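PDB 2AXO: hypothetical protein Atu2684 from Agrobacterium tumefaciens, which is of unknown function but belongs to the DUF1223 family of the thioredoxin clan and carries a disulfide of the CxxC kind. Local coordinates for residues 40-45 and 146-151; 46-51 and 62-67; 99-104 and 113-118; 163-168 and 236-241. One frame throughout, in Å; residues are numbered along the deposited sequence.

Interaction 1 of 4, residues 40-45 and 146-151; sequences EAVKGV and QGLNVP
Leu148 lays its two methyl groups against the chain leading into the first strand. Its CD1 meets Val42 CG2 at 3.4 Å, tighter than usual for two methyl carbons. Leu148 CD1 also lies 3.6 Å from Gly44 CA. The other branch, Leu148 CD2, reaches Val45 CG2 more loosely, at 4.2 Å. Leu148 CG stands anti to its own carbonyl carbon (chi1 -54°), and this carries the fork toward 40-45. The side chains of Val42 and Leu148 cross at about a right angle. Val42 presents CG2, the methyl wedged between its backbone N and carbonyl carbon. Gly44 has phi 163° and psi -168°, backbone angles at which any CB would collide with the carbonyl O of Lys43, so the bend itself requires glycine.

No direct hydrogen bond joins the segments. A water accepts from Leu148 N at 2.8 Å and makes a weak bond to Lys43 O. Leu148 is the centre of an inverse gamma turn.

The contact joins the lead-in to strand 45-50 with the loop between helix 131-143 and strand 152-156. Strand 247-257 adds Ala253, which touches both Leu148 and Val45.

Interaction 2 of 4, residues 46-51 and 62-67; sequences VELFTS and EALRKM
Leu48 and Leu64 both hold CG anti to the backbone N (chi1 171° and -176°), which points each fork at the other across the gap between strand and helix. This is the first strand and helix of a beta-alpha-beta unit: strand 45-50, helix 58-70, strand 74-79. The unit fits the thioredoxin clan to which the family is assigned. The short segments run roughly antiparallel, at 153°, with their axes 10.0 Å apart at closest approach.

Contact is made wholly by apolar side chains. Leu64 divides its two methyls between two strand residues. Leu64 CD2 meets Leu48 CD2 at 3.9 Å, and Leu64 CD1 meets Val46 CG1 at 4.1 Å. The side chains of Val46 and Leu64 slide past each other in opposite directions. Leu64 CD2 also lies 4.1 Å from Leu48 CB.

One helical turn further on, Met67, present as selenomethionine, approaches Val46 at about a right angle. Leu138 of helix 131-143 also packs on Val46, and Ile134 and Tyr135 of that helix touch Met67. All four contacting residues are buried. On the outer side of helix 58-70, Lys66 NZ forms a salt bridge with Glu62 OE2, on its anti lone pair. The Met67 chain bends at its third torsion, and Met67 CE ends 4.0 Å from Val46 CG1.

Interaction 3 of 4, residues 99-104 and 113-118; sequences ERQYGY and VYTPQA
Gln101 NE2 gives two hydrogen bonds to the 113-118 segment. One runs from Gln101 NE2 to Gln117 OE1 at 2.9 Å and is fairly straight, with an N-H...O angle of 163°. The other, from Gln101 NE2 to Tyr114 O, is also 2.9 Å long but more bent, at 135°. Gln117 OE1 lies in the amide plane of Gln101, but the donor sits above the carbonyl plane of Gln117. The two amide planes are 67° apart. A water donates to Gln101 O at 2.9 Å and to Gln117 OE1 at 2.7 Å, adding a second link. Gln101 OE1 is bonded to Tyr82 OH, so both ends of this buried amide are held and its rotation is fixed.

An extended chain, with CG anti to the backbone N, brings the Gln101 amide across the gap. On the way Gln101 CG passes Val113 CG1 at 3.8 Å. Val113 CG1 also lies at the edge of the Tyr102 ring, near its plane, 3.9 Å from Tyr102 CD1.

Val113 and Tyr114 pair in an antiparallel ladder with a strand of the second subunit, and Tyr102 meets Tyr82 of that subunit. The peptide before Pro116 is cis, and Thr115 touches Cys54 and Cys57, the disulfide pair. A cis-proline loop beside a CxxC disulfide is characteristic of the thioredoxin fold.

Interaction 4 of 4, residues 163-168 and 236-241; sequences IDIGAG and VLLQTA
Ile163 points its side chain at Val236, and the two meet tip to tip. From CB, its branches part. Ile163 CG2 meets Val236 CG1 at 3.9 Å. Ile163 CG1 takes the other course, anti to the carbonyl carbon (chi1 -61°), and comes within 4.0 Å of Val236 CG2. At the tip, Ile163 CD1 lies 3.6 Å from Val236 CG2, the closest approach between the two segments. Each methyl of Val236 therefore faces a different branch of the isoleucine.

The two strands belong to different antiparallel sheets. Strand 161-165 is the middle strand of the sheet 152-156, 161-165, 217-221. Strand 232-241 lies inside the four-stranded sheet, between strands 172-186 and 247-257. No hydrogen bond crosses between the segments, so here the two sheets meet through their side chains.

Two residues along, Ile165 meets Leu238 in a different way. Ile165 CG2 lies 3.8 Å from Leu238 CD2, and the side chains cross at a slant. Leu238 holds CG anti to its backbone N (chi1 -173°), which turns the fork toward Ile165. Trp212 of strand 196-212 packs on both Ile165 and Leu238. Val174 of strand 172-186 touches both Ile165 and Val236, while Val176 of that strand touches Ile163.

In the fold
From the N terminus, residues 40-45 run straight into 46-51, so interactions 1 and 2 adjoin in sequence. Interaction 1 closes a loop of 100 residues. Interactions 2 and 3 are nested inside it, one after the other, as short local closures. They share a sheet, where Phe49 N bonds Gln117 O. Interaction 4 follows in series and closes a loop of its own within the C-terminal beta region. The loops do not cross. Interactions 1 and 4 meet where Val150 packs on Leu238 and Pro151 O takes a probable hydrogen bond from Gly166 N. Interactions 3 and 4 meet where Arg100 and Tyr104 bond Gln239, tying helix 95-107 to strand 232-241.

Interaction 1 of 4, residues 40-45 and 146-151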
loop_
_atom_site.group_PDB
_atom_site.type_symbol
_atom_site.label_atom_id
_atom_site.label_comp_id
_atom_site.label_asym_id
_atom_site.label_seq_id
_atom_site.Cartn_x
_atom_site.Cartn_y
_atom_site.Cartn_z
ATOM N N GLU A 40 4.254 -32.539 -20.220
ATOM C CA GLU A 40 3.903 -31.156 -20.549
ATOM C C GLU A 40 4.542 -30.163 -19.582
ATOM O O GLU A 40 4.368 -30.267 -18.368
ATOM C CB GLU A 40 2.381 -30.958 -20.529
ATOM C CG GLU A 40 1.967 -29.569 -21.008
ATOM C CD GLU A 40 0.473 -29.303 -20.927
ATOM O OE1 GLU A 40 0.046 -28.224 -21.398
ATOM O OE2 GLU A 40 -0.272 -30.154 -20.389
ATOM N N ALA A 41 5.265 -29.187 -20.123
ATOM C CA ALA A 41 5.937 -28.187 -19.298
ATOM C C ALA A 41 4.981 -27.305 -18.488
ATOM O O ALA A 41 3.806 -27.155 -18.836
ATOM C CB ALA A 41 6.830 -27.312 -20.177
ATOM N N VAL A 42 5.500 -26.736 -17.399
ATOM C CA VAL A 42 4.725 -25.850 -16.531
ATOM C C VAL A 42 4.101 -24.755 -17.383
ATOM O O VAL A 42 4.737 -24.240 -18.299
ATOM C CB VAL A 42 5.616 -25.196 -15.448
ATOM C CG1 VAL A 42 6.062 -26.240 -14.435
ATOM C CG2 VAL A 42 6.830 -24.550 -16.101
ATOM N N LYS A 43 2.864 -24.386 -17.069
ATOM C CA LYS A 43 2.145 -23.382 -17.850
ATOM C C LYS A 43 2.512 -21.923 -17.575
ATOM O O LYS A 43 2.373 -21.072 -18.455
ATOM C CB LYS A 43 0.635 -23.578 -17.665
ATOM C CG LYS A 43 0.120 -24.945 -18.114
ATOM C CD LYS A 43 -1.359 -25.120 -17.777
ATOM C CE LYS A 43 -1.872 -26.512 -18.153
ATOM N NZ LYS A 43 -1.889 -26.724 -19.624
ATOM N N GLY A 44 2.975 -21.625 -16.367
ATOM C CA GLY A 44 3.337 -20.253 -16.047
ATOM C C GLY A 44 3.455 -19.993 -14.556
ATOM O O GLY A 44 3.468 -20.926 -13.751
ATOM N N VAL A 45 3.539 -18.718 -14.192
ATOM C CA VAL A 45 3.664 -18.317 -12.800
ATOM C C VAL A 45 2.460 -17.508 -12.334
ATOM O O VAL A 45 2.023 -16.570 -13.007
ATOM C CB VAL A 45 4.941 -17.474 -12.588
ATOM C CG1 VAL A 45 5.026 -16.995 -11.142
ATOM C CG2 VAL A 45 6.166 -18.306 -12.942
ATOM N N GLN A 146 5.435 -16.060 -25.003
ATOM C CA GLN A 146 5.671 -15.223 -23.834
ATOM C C GLN A 146 5.467 -16.048 -22.572
ATOM O O GLN A 146 5.113 -15.522 -21.514
ATOM C CB GLN A 146 4.719 -14.026 -23.827
ATOM C CG GLN A 146 4.694 -13.254 -25.139
ATOM C CD GLN A 146 4.010 -11.906 -25.021
ATOM O OE1 GLN A 146 2.935 -11.792 -24.435
ATOM N NE2 GLN A 146 4.633 -10.877 -25.587
ATOM N N GLY A 147 5.684 -17.352 -22.700
ATOM C CA GLY A 147 5.548 -18.242 -21.565
ATOM C C GLY A 147 6.912 -18.414 -20.930
ATOM O O GLY A 147 7.779 -17.554 -21.069
ATOM N N LEU A 148 7.106 -19.525 -20.235
ATOM C CA LEU A 148 8.376 -19.809 -19.582
ATOM C C LEU A 148 9.308 -20.489 -20.597
ATOM O O LEU A 148 9.411 -21.714 -20.638
ATOM C CB LEU A 148 8.125 -20.715 -18.373
ATOM C CG LEU A 148 7.077 -20.153 -17.398
ATOM C CD1 LEU A 148 6.875 -21.112 -16.236
ATOM C CD2 LEU A 148 7.537 -18.788 -16.885
ATOM N N ASN A 149 9.989 -19.675 -21.400
ATOM C CA ASN A 149 10.878 -20.167 -22.455
ATOM C C ASN A 149 12.279 -20.601 -22.041
ATOM O O ASN A 149 12.962 -21.295 -22.796
ATOM C CB ASN A 149 10.999 -19.106 -23.545
ATOM C CG ASN A 149 9.694 -18.863 -24.263
ATOM O OD1 ASN A 149 9.511 -17.828 -24.894
ATOM N ND2 ASN A 149 8.783 -19.827 -24.182
ATOM N N VAL A 150 12.713 -20.194 -20.856
ATOM C CA VAL A 150 14.044 -20.555 -20.376
ATOM C C VAL A 150 13.945 -21.650 -19.329
ATOM O O VAL A 150 13.263 -21.494 -18.318
ATOM C CB VAL A 150 14.755 -19.342 -19.748
ATOM C CG1 VAL A 150 16.174 -19.718 -19.354
ATOM C CG2 VAL A 150 14.759 -18.175 -20.722
ATOM N N PRO A 151 14.633 -22.780 -19.552
ATOM C CA PRO A 151 14.570 -23.863 -18.576
ATOM C C PRO A 151 15.240 -23.501 -17.254
ATOM O O PRO A 151 16.314 -22.897 -17.230
ATOM C CB PRO A 151 15.263 -25.022 -19.297
ATOM C CG PRO A 151 16.237 -24.335 -20.192
ATOM C CD PRO A 151 15.464 -23.151 -20.711
HETATM O O HOH W 1 4.984 -21.331 -20.556
#

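Interaction 2 of 4, residues 46-51 and 62-67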
loop_
_atom_site.group_PDB
_atom_site.type_symbol
_atom_site.label_atom_id
_atom_site.label_comp_id
_atom_site.label_asym_id
_atom_site.label_seq_id
_atom_site.Cartn_x
_atom_site.Cartn_y
_atom_site.Cartn_z
ATOM N N VAL A 46 1.917 -17.886 -11.180
ATOM C CA VAL A 46 0.774 -17.178 -10.610
ATOM C C VAL A 46 1.132 -16.684 -9.213
ATOM O O VAL A 46 1.324 -17.476 -8.302
ATOM C CB VAL A 46 -0.473 -18.094 -10.526
ATOM C CG1 VAL A 46 -1.620 -17.358 -9.836
ATOM C CG2 VAL A 46 -0.890 -18.515 -11.928
ATOM N N GLU A 47 1.234 -15.367 -9.070
ATOM C CA GLU A 47 1.564 -14.747 -7.803
ATOM C C GLU A 47 0.343 -14.031 -7.272
ATOM O O GLU A 47 -0.094 -13.027 -7.830
ATOM C CB GLU A 47 2.709 -13.756 -7.987
ATOM C CG GLU A 47 4.015 -14.425 -8.340
ATOM C CD GLU A 47 5.104 -13.430 -8.657
ATOM O OE1 GLU A 47 5.015 -12.784 -9.719
ATOM O OE2 GLU A 47 6.029 -13.291 -7.830
ATOM N N LEU A 48 -0.207 -14.561 -6.188
ATOM C CA LEU A 48 -1.400 -13.994 -5.580
ATOM C C LEU A 48 -1.096 -13.115 -4.379
ATOM O O LEU A 48 -0.380 -13.523 -3.462
ATOM C CB LEU A 48 -2.325 -15.130 -5.142
ATOM C CG LEU A 48 -3.541 -14.771 -4.289
ATOM C CD1 LEU A 48 -4.591 -14.079 -5.149
ATOM C CD2 LEU A 48 -4.110 -16.043 -3.672
ATOM N N PHE A 49 -1.635 -11.900 -4.393
ATOM C CA PHE A 49 -1.471 -10.987 -3.272
ATOM C C PHE A 49 -2.802 -11.064 -2.547
ATOM O O PHE A 49 -3.861 -10.803 -3.122
ATOM C CB PHE A 49 -1.143 -9.579 -3.766
ATOM C CG PHE A 49 0.196 -9.503 -4.438
ATOM C CD1 PHE A 49 0.338 -9.858 -5.778
ATOM C CD2 PHE A 49 1.339 -9.209 -3.698
ATOM C CE1 PHE A 49 1.602 -9.930 -6.371
ATOM C CE2 PHE A 49 2.604 -9.277 -4.280
ATOM C CZ PHE A 49 2.737 -9.640 -5.617
ATOM N N THR A 50 -2.732 -11.453 -1.279
ATOM C CA THR A 50 -3.924 -11.671 -0.475
ATOM C C THR A 50 -3.656 -11.308 0.980
ATOM O O THR A 50 -2.627 -10.731 1.298
ATOM C CB THR A 50 -4.309 -13.170 -0.566
ATOM O OG1 THR A 50 -5.465 -13.441 0.233
ATOM C CG2 THR A 50 -3.139 -14.037 -0.097
ATOM N N SER A 51 -4.597 -11.643 1.856
ATOM C CA SER A 51 -4.455 -11.383 3.285
ATOM C C SER A 51 -5.616 -12.021 4.030
ATOM O O SER A 51 -6.725 -12.114 3.504
ATOM C CB SER A 51 -4.432 -9.880 3.581
ATOM O OG SER A 51 -4.405 -9.657 4.984
ATOM N N GLU A 62 -8.534 -20.178 -2.452
ATOM C CA GLU A 62 -8.961 -21.519 -2.843
ATOM C C GLU A 62 -8.495 -21.788 -4.267
ATOM O O GLU A 62 -7.993 -22.869 -4.577
ATOM C CB GLU A 62 -10.490 -21.641 -2.775
ATOM C CG GLU A 62 -11.027 -22.983 -3.272
ATOM C CD GLU A 62 -12.535 -22.976 -3.501
ATOM O OE1 GLU A 62 -13.292 -22.764 -2.529
ATOM O OE2 GLU A 62 -12.961 -23.183 -4.659
ATOM N N ALA A 63 -8.666 -20.791 -5.131
ATOM C CA ALA A 63 -8.260 -20.907 -6.521
ATOM C C ALA A 63 -6.797 -21.323 -6.591
ATOM O O ALA A 63 -6.439 -22.286 -7.276
ATOM C CB ALA A 63 -8.458 -19.573 -7.238
ATOM N N LEU A 64 -5.947 -20.596 -5.872
ATOM C CA LEU A 64 -4.517 -20.895 -5.872
ATOM C C LEU A 64 -4.226 -22.297 -5.348
ATOM O O LEU A 64 -3.414 -23.026 -5.920
ATOM C CB LEU A 64 -3.757 -19.872 -5.027
ATOM C CG LEU A 64 -2.228 -19.999 -5.019
ATOM C CD1 LEU A 64 -1.661 -19.686 -6.407
ATOM C CD2 LEU A 64 -1.659 -19.033 -3.993
ATOM N N ARG A 65 -4.884 -22.668 -4.258
ATOM C CA ARG A 65 -4.677 -23.983 -3.673
ATOM C C ARG A 65 -4.940 -25.080 -4.701
ATOM O O ARG A 65 -4.208 -26.072 -4.761
ATOM C CB ARG A 65 -5.584 -24.157 -2.453
ATOM C CG ARG A 65 -5.394 -25.470 -1.717
ATOM C CD ARG A 65 -6.162 -25.464 -0.404
ATOM N NE ARG A 65 -7.532 -24.997 -0.595
ATOM C CZ ARG A 65 -8.448 -24.936 0.366
ATOM N NH1 ARG A 65 -8.146 -25.315 1.605
ATOM N NH2 ARG A 65 -9.669 -24.496 0.085
ATOM N N LYS A 66 -5.979 -24.888 -5.515
ATOM C CA LYS A 66 -6.350 -25.856 -6.549
ATOM C C LYS A 66 -5.305 -25.947 -7.660
ATOM O O LYS A 66 -5.010 -27.032 -8.155
ATOM C CB LYS A 66 -7.722 -25.499 -7.139
ATOM C CG LYS A 66 -8.863 -25.742 -6.152
ATOM C CD LYS A 66 -10.249 -25.596 -6.769
ATOM C CE LYS A 66 -10.557 -24.161 -7.144
ATOM N NZ LYS A 66 -12.018 -23.957 -7.407
HETATM N N MSE A 67 -4.751 -24.801 -8.044
HETATM C CA MSE A 67 -3.730 -24.773 -9.071
HETATM C C MSE A 67 -2.437 -25.395 -8.543
HETATM O O MSE A 67 -1.750 -26.119 -9.262
HETATM C CB MSE A 67 -3.503 -23.333 -9.531
HETATM C CG MSE A 67 -4.715 -22.723 -10.234
HETATM SE SE MSE A 67 -4.352 -20.921 -10.868
HETATM C CE MSE A 67 -4.524 -20.000 -9.196
#

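Interaction 3 of 4, residues 99-104 and 113-118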
loop_
_atom_site.group_PDB
_atom_site.type_symbol
_atom_site.label_atom_id
_atom_site.label_comp_id
_atom_site.label_asym_id
_atom_site.label_seq_id
_atom_site.Cartn_x
_atom_site.Cartn_y
_atom_site.Cartn_z
ATOM N N GLU A 99 5.476 -4.285 -0.865
ATOM C CA GLU A 99 6.341 -3.539 -1.773
ATOM C C GLU A 99 6.449 -4.213 -3.135
ATOM O O GLU A 99 6.559 -3.536 -4.159
ATOM C CB GLU A 99 7.732 -3.359 -1.162
ATOM C CG GLU A 99 7.715 -2.486 0.080
ATOM C CD GLU A 99 9.101 -2.150 0.576
ATOM O OE1 GLU A 99 9.901 -3.086 0.782
ATOM O OE2 GLU A 99 9.387 -0.948 0.766
ATOM N N ARG A 100 6.412 -5.543 -3.155
ATOM C CA ARG A 100 6.486 -6.254 -4.428
ATOM C C ARG A 100 5.222 -5.956 -5.230
ATOM O O ARG A 100 5.289 -5.761 -6.440
ATOM C CB ARG A 100 6.648 -7.765 -4.207
ATOM C CG ARG A 100 6.801 -8.580 -5.496
ATOM C CD ARG A 100 7.277 -9.994 -5.177
ATOM N NE ARG A 100 7.400 -10.863 -6.354
ATOM C CZ ARG A 100 8.347 -10.750 -7.282
ATOM N NH1 ARG A 100 9.270 -9.798 -7.196
ATOM N NH2 ARG A 100 8.390 -11.610 -8.285
ATOM N N GLN A 101 4.066 -5.906 -4.572
ATOM C CA GLN A 101 2.849 -5.602 -5.308
ATOM C C GLN A 101 2.939 -4.171 -5.852
ATOM O O GLN A 101 2.385 -3.874 -6.909
ATOM C CB GLN A 101 1.608 -5.770 -4.428
ATOM C CG GLN A 101 0.294 -5.535 -5.161
ATOM C CD GLN A 101 -0.916 -5.773 -4.273
ATOM O OE1 GLN A 101 -0.895 -5.458 -3.083
ATOM N NE2 GLN A 101 -1.984 -6.309 -4.854
ATOM N N TYR A 102 3.641 -3.290 -5.138
ATOM C CA TYR A 102 3.810 -1.910 -5.600
ATOM C C TYR A 102 4.691 -1.910 -6.844
ATOM O O TYR A 102 4.437 -1.182 -7.804
ATOM C CB TYR A 102 4.480 -1.034 -4.532
ATOM C CG TYR A 102 3.678 -0.841 -3.271
ATOM C CD1 TYR A 102 2.287 -0.803 -3.303
ATOM C CD2 TYR A 102 4.315 -0.637 -2.048
ATOM C CE1 TYR A 102 1.547 -0.566 -2.149
ATOM C CE2 TYR A 102 3.583 -0.394 -0.890
ATOM C CZ TYR A 102 2.198 -0.358 -0.953
ATOM O OH TYR A 102 1.468 -0.089 0.183
ATOM N N GLY A 103 5.738 -2.726 -6.810
ATOM C CA GLY A 103 6.639 -2.817 -7.941
ATOM C C GLY A 103 5.868 -3.202 -9.184
ATOM O O GLY A 103 6.098 -2.661 -10.266
ATOM N N TYR A 104 4.949 -4.151 -9.027
ATOM C CA TYR A 104 4.132 -4.595 -10.141
ATOM C C TYR A 104 3.173 -3.498 -10.579
ATOM O O TYR A 104 2.963 -3.295 -11.777
ATOM C CB TYR A 104 3.355 -5.862 -9.771
ATOM C CG TYR A 104 4.145 -7.138 -9.984
ATOM C CD1 TYR A 104 4.770 -7.393 -11.203
ATOM C CD2 TYR A 104 4.244 -8.101 -8.977
ATOM C CE1 TYR A 104 5.477 -8.579 -11.418
ATOM C CE2 TYR A 104 4.948 -9.291 -9.178
ATOM C CZ TYR A 104 5.560 -9.525 -10.398
ATOM O OH TYR A 104 6.240 -10.703 -10.607
ATOM N N VAL A 113 -3.452 -0.491 -5.976
ATOM C CA VAL A 113 -3.349 -1.919 -5.703
ATOM C C VAL A 113 -4.649 -2.376 -5.051
ATOM O O VAL A 113 -5.400 -1.571 -4.495
ATOM C CB VAL A 113 -2.186 -2.257 -4.727
ATOM C CG1 VAL A 113 -0.844 -1.961 -5.377
ATOM C CG2 VAL A 113 -2.343 -1.465 -3.431
ATOM N N TYR A 114 -4.907 -3.675 -5.122
ATOM C CA TYR A 114 -6.105 -4.243 -4.530
ATOM C C TYR A 114 -5.842 -5.708 -4.216
ATOM O O TYR A 114 -4.840 -6.273 -4.652
ATOM C CB TYR A 114 -7.291 -4.142 -5.501
ATOM C CG TYR A 114 -7.141 -4.959 -6.772
ATOM C CD1 TYR A 114 -6.535 -4.424 -7.910
ATOM C CD2 TYR A 114 -7.587 -6.277 -6.825
ATOM C CE1 TYR A 114 -6.381 -5.190 -9.071
ATOM C CE2 TYR A 114 -7.435 -7.047 -7.974
ATOM C CZ TYR A 114 -6.833 -6.502 -9.092
ATOM O OH TYR A 114 -6.685 -7.272 -10.226
ATOM N N THR A 115 -6.726 -6.314 -3.436
ATOM C CA THR A 115 -6.618 -7.737 -3.119
ATOM C C THR A 115 -8.023 -8.305 -3.240
ATOM O O THR A 115 -8.997 -7.637 -2.909
ATOM C CB THR A 115 -6.091 -8.009 -1.677
ATOM O OG1 THR A 115 -6.851 -7.247 -0.734
ATOM C CG2 THR A 115 -4.613 -7.664 -1.559
ATOM N N PRO A 116 -8.150 -9.542 -3.744
ATOM C CA PRO A 116 -7.055 -10.401 -4.200
ATOM C C PRO A 116 -6.644 -10.095 -5.638
ATOM O O PRO A 116 -7.493 -9.965 -6.526
ATOM C CB PRO A 116 -7.641 -11.802 -4.049
ATOM C CG PRO A 116 -9.077 -11.583 -4.391
ATOM C CD PRO A 116 -9.418 -10.293 -3.684
ATOM N N GLN A 117 -5.339 -9.977 -5.858
ATOM C CA GLN A 117 -4.804 -9.687 -7.178
ATOM C C GLN A 117 -3.770 -10.729 -7.567
ATOM O O GLN A 117 -2.840 -11.006 -6.811
ATOM C CB GLN A 117 -4.140 -8.310 -7.197
ATOM C CG GLN A 117 -3.459 -7.989 -8.520
ATOM C CD GLN A 117 -2.743 -6.654 -8.503
ATOM O OE1 GLN A 117 -1.823 -6.440 -7.716
ATOM N NE2 GLN A 117 -3.156 -5.751 -9.383
ATOM N N ALA A 118 -3.934 -11.316 -8.747
ATOM C CA ALA A 118 -2.977 -12.303 -9.203
ATOM C C ALA A 118 -2.163 -11.708 -10.342
ATOM O O ALA A 118 -2.709 -11.083 -11.254
ATOM C CB ALA A 118 -3.692 -13.571 -9.665
HETATM O O HOH W 2 0.045 -4.667 -8.489
#

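Interaction 4 of 4, residues 163-168 and 236-241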
loop_
_atom_site.group_PDB
_atom_site.type_symbol
_atom_site.label_atom_id
_atom_site.label_comp_id
_atom_site.label_asym_id
_atom_site.label_seq_id
_atom_site.Cartn_x
_atom_site.Cartn_y
_atom_site.Cartn_z
ATOM N N ILE A 163 20.724 -24.442 -8.437
ATOM C CA ILE A 163 19.777 -23.905 -9.400
ATOM C C ILE A 163 20.446 -23.890 -10.761
ATOM O O ILE A 163 21.494 -23.269 -10.934
ATOM C CB ILE A 163 19.377 -22.469 -9.056
ATOM C CG1 ILE A 163 18.702 -22.433 -7.685
ATOM C CG2 ILE A 163 18.460 -21.907 -10.144
ATOM C CD1 ILE A 163 18.346 -21.029 -7.223
ATOM N N ASP A 164 19.838 -24.583 -11.714
ATOM C CA ASP A 164 20.353 -24.667 -13.077
ATOM C C ASP A 164 19.480 -23.864 -14.033
ATOM O O ASP A 164 18.271 -24.090 -14.123
ATOM C CB ASP A 164 20.394 -26.129 -13.528
ATOM C CG ASP A 164 21.779 -26.727 -13.437
ATOM O OD1 ASP A 164 22.468 -26.497 -12.417
ATOM O OD2 ASP A 164 22.179 -27.436 -14.384
ATOM N N ILE A 165 20.099 -22.930 -14.748
ATOM C CA ILE A 165 19.389 -22.082 -15.696
ATOM C C ILE A 165 19.910 -22.311 -17.109
ATOM O O ILE A 165 21.119 -22.394 -17.326
ATOM C CB ILE A 165 19.574 -20.601 -15.352
ATOM C CG1 ILE A 165 19.271 -20.378 -13.869
ATOM C CG2 ILE A 165 18.653 -19.750 -16.217
ATOM C CD1 ILE A 165 19.546 -18.984 -13.406
ATOM N N GLY A 166 18.991 -22.403 -18.064
ATOM C CA GLY A 166 19.374 -22.628 -19.446
ATOM C C GLY A 166 19.712 -21.375 -20.231
ATOM O O GLY A 166 19.709 -20.264 -19.698
ATOM N N ALA A 167 19.996 -21.560 -21.516
ATOM C CA ALA A 167 20.353 -20.456 -22.399
ATOM C C ALA A 167 19.154 -19.640 -22.867
ATOM O O ALA A 167 18.035 -20.150 -22.991
ATOM C CB ALA A 167 21.124 -20.990 -23.610
ATOM N N GLY A 168 19.408 -18.365 -23.139
ATOM C CA GLY A 168 18.368 -17.468 -23.598
ATOM C C GLY A 168 18.961 -16.140 -24.021
ATOM O O GLY A 168 20.157 -16.049 -24.293
ATOM N N VAL A 236 11.973 -20.461 -7.881
ATOM C CA VAL A 236 13.045 -19.727 -8.537
ATOM C C VAL A 236 12.369 -19.027 -9.700
ATOM O O VAL A 236 11.721 -19.668 -10.526
ATOM C CB VAL A 236 14.141 -20.664 -9.093
ATOM C CG1 VAL A 236 15.155 -19.854 -9.903
ATOM C CG2 VAL A 236 14.850 -21.384 -7.943
ATOM N N LEU A 237 12.501 -17.710 -9.754
ATOM C CA LEU A 237 11.883 -16.938 -10.816
ATOM C C LEU A 237 12.965 -16.219 -11.609
ATOM O O LEU A 237 13.719 -15.425 -11.046
ATOM C CB LEU A 237 10.909 -15.909 -10.226
ATOM C CG LEU A 237 9.822 -16.433 -9.276
ATOM C CD1 LEU A 237 9.020 -15.269 -8.714
ATOM C CD2 LEU A 237 8.898 -17.411 -10.011
ATOM N N LEU A 238 13.071 -16.515 -12.903
ATOM C CA LEU A 238 14.065 -15.832 -13.732
ATOM C C LEU A 238 13.289 -14.620 -14.225
ATOM O O LEU A 238 12.588 -14.679 -15.238
ATOM C CB LEU A 238 14.501 -16.713 -14.903
ATOM C CG LEU A 238 15.667 -16.173 -15.746
ATOM C CD1 LEU A 238 16.914 -15.990 -14.883
ATOM C CD2 LEU A 238 15.942 -17.146 -16.876
ATOM N N GLN A 239 13.433 -13.515 -13.500
ATOM C CA GLN A 239 12.670 -12.316 -13.792
ATOM C C GLN A 239 13.386 -11.094 -14.347
ATOM O O GLN A 239 14.380 -10.623 -13.797
ATOM C CB GLN A 239 11.885 -11.947 -12.522
ATOM C CG GLN A 239 10.920 -10.783 -12.651
ATOM C CD GLN A 239 9.873 -10.775 -11.547
ATOM O OE1 GLN A 239 10.157 -11.112 -10.389
ATOM N NE2 GLN A 239 8.660 -10.368 -11.895
ATOM N N THR A 240 12.857 -10.590 -15.457
ATOM C CA THR A 240 13.400 -9.402 -16.097
ATOM C C THR A 240 12.840 -8.192 -15.357
ATOM O O THR A 240 11.942 -8.319 -14.526
ATOM C CB THR A 240 12.964 -9.305 -17.571
ATOM O OG1 THR A 240 11.539 -9.133 -17.649
ATOM C CG2 THR A 240 13.355 -10.563 -18.320
ATOM N N ALA A 241 13.367 -7.016 -15.674
ATOM C CA ALA A 241 12.926 -5.783 -15.046
ATOM C C ALA A 241 12.788 -4.713 -16.120
ATOM O O ALA A 241 13.388 -4.822 -17.194
ATOM C CB ALA A 241 13.935 -5.348 -13.999
#